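Local coordinates for protein hydroxyglutarate synthase (Pseudomonas putida, PDB 6W1G) that catalyses the iron(II)-dependent decarboxylation and hydroxylation of 2-oxoadipate to (R)-2-hydroxyglutarate in lysine catabolism, at residues 361-366 with 453-458. Numbering follows the deposited sequence.
Sequences YFATEK and QACAQA
Cys455 and Ala363 form the heart of this contact, in which the sulphur of a helix cysteine is laid against the backbone of a strand, with a methyl-to-methyl contact beside it. SG of Cys455 stands anti to its own backbone N (chi1 -172°), which carries the sulphur across to the peptide joining Phe362 and Ala363. There it lies 3.5 Å from Ala363 N and 3.7 Å from Phe362 C. CB of the cysteine sits further back along the strand, 4.2 Å from Tyr361 O, and this is packing, since no hydrogen bond crosses between 361-366 and 453-458. About one turn on, the methyl of Ala458 meets that of Ala363, with their CB atoms 3.9 Å apart. Ala363 CB is also 4.3 Å from Cys455 SG, so both helix residues reach the same methyl. The 7.2 Å separation of the axes of 361-363 and 453-458, which run nearly parallel at 15°, is consistent with contacts made by a cysteine and two alanines; the CA atoms of Ala363 and Cys455 are 5.3 Å apart. Tyr361 starts toward the helix, but its ring leads away and its OH is hydrogen-bonded to Arg352, whereas CB of Phe362 leaves the strand away from the helix. The contact lies away from the metal and substrate sites, at the end of the long helix 440-458, which packs over the two-stranded antiparallel sheet of 359-363 and 389-393. Cys455 also touches Val389 of the partner strand, and Ser451 OG, about one turn earlier, hydrogen-bonds Tyr361 N. Beyond the strand, Thr364 N-caps helix 365-369, its OG1 hydrogen-bonded to Gly367 N, and Leu368 packs against both Ala363 and Ala458.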
# COMPACT_ATOMS: atom_id res chain seq x y z
N TYR A 361 -4.52 19.11 10.94
CA TYR A 361 -4.39 20.22 11.85
C TYR A 361 -4.85 19.79 13.22
O TYR A 361 -5.87 19.11 13.34
CB TYR A 361 -5.24 21.39 11.35
CG TYR A 361 -4.75 21.93 10.03
CD1 TYR A 361 -5.14 21.34 8.81
CD2 TYR A 361 -3.88 22.98 9.96
CE1 TYR A 361 -4.71 21.81 7.60
CE2 TYR A 361 -3.40 23.46 8.75
CZ TYR A 361 -3.81 22.86 7.58
OH TYR A 361 -3.35 23.36 6.41
N PHE A 362 -4.16 20.25 14.27
CA PHE A 362 -4.41 19.84 15.64
C PHE A 362 -4.37 21.03 16.59
O PHE A 362 -3.48 21.87 16.51
CB PHE A 362 -3.35 18.83 16.09
CG PHE A 362 -3.27 17.63 15.18
CD1 PHE A 362 -4.19 16.60 15.25
CD2 PHE A 362 -2.30 17.56 14.18
CE1 PHE A 362 -4.14 15.53 14.39
CE2 PHE A 362 -2.27 16.48 13.32
CZ PHE A 362 -3.17 15.47 13.42
N ALA A 363 -5.30 21.05 17.54
CA ALA A 363 -5.22 22.00 18.63
C ALA A 363 -4.04 21.67 19.53
O ALA A 363 -3.87 20.52 19.95
CB ALA A 363 -6.52 21.91 19.44
N THR A 364 -3.26 22.66 19.88
CA THR A 364 -2.15 22.48 20.78
C THR A 364 -2.57 22.69 22.23
O THR A 364 -3.64 23.20 22.54
CB THR A 364 -1.01 23.43 20.46
OG1 THR A 364 -1.46 24.73 20.79
CG2 THR A 364 -0.59 23.38 19.00
N GLU A 365 -1.68 22.31 23.14
CA GLU A 365 -1.94 22.57 24.55
C GLU A 365 -2.11 24.07 24.79
O GLU A 365 -2.99 24.49 25.56
CB GLU A 365 -0.84 22.00 25.42
CG GLU A 365 -0.86 20.49 25.46
CD GLU A 365 0.19 19.92 26.38
OE1 GLU A 365 0.86 20.71 27.08
OE2 GLU A 365 0.34 18.68 26.42
N LYS A 366 -1.25 24.88 24.16
CA LYS A 366 -1.38 26.33 24.28
C LYS A 366 -2.73 26.80 23.75
O LYS A 366 -3.40 27.65 24.36
CB LYS A 366 -0.24 27.01 23.53
CG LYS A 366 -0.27 28.52 23.57
CD LYS A 366 0.92 29.12 22.85
CE LYS A 366 0.87 30.61 22.84
NZ LYS A 366 2.09 31.18 22.22
N GLN A 453 -12.20 20.70 11.25
CA GLN A 453 -13.45 20.81 12.00
C GLN A 453 -13.24 20.42 13.46
O GLN A 453 -13.77 21.07 14.36
CB GLN A 453 -14.50 19.93 11.36
CG GLN A 453 -14.91 20.45 10.03
CD GLN A 453 -15.97 19.61 9.39
OE1 GLN A 453 -16.20 18.46 9.80
NE2 GLN A 453 -16.64 20.15 8.39
N ALA A 454 -12.49 19.36 13.70
CA ALA A 454 -12.22 18.93 15.07
C ALA A 454 -11.40 19.97 15.80
O ALA A 454 -11.61 20.22 17.00
CB ALA A 454 -11.52 17.56 15.06
N CYS A 455 -10.46 20.59 15.12
CA CYS A 455 -9.63 21.61 15.73
C CYS A 455 -10.47 22.82 16.10
O CYS A 455 -10.34 23.36 17.20
CB CYS A 455 -8.55 21.97 14.74
SG CYS A 455 -7.26 23.06 15.37
N ALA A 456 -11.38 23.21 15.21
CA ALA A 456 -12.24 24.34 15.51
C ALA A 456 -13.10 24.07 16.75
O ALA A 456 -13.24 24.93 17.62
CB ALA A 456 -13.12 24.67 14.32
N GLN A 457 -13.67 22.88 16.85
CA GLN A 457 -14.44 22.55 18.05
C GLN A 457 -13.57 22.56 19.28
O GLN A 457 -13.96 23.10 20.33
CB GLN A 457 -15.10 21.20 17.81
CG GLN A 457 -16.24 21.34 16.85
CD GLN A 457 -17.26 22.41 17.28
OE1 GLN A 457 -17.72 22.42 18.43
NE2 GLN A 457 -17.57 23.33 16.38
N ALA A 458 -12.38 21.97 19.20
CA ALA A 458 -11.52 21.91 20.37
C ALA A 458 -11.11 23.31 20.83
O ALA A 458 -10.96 23.53 22.03
CB ALA A 458 -10.30 21.04 20.06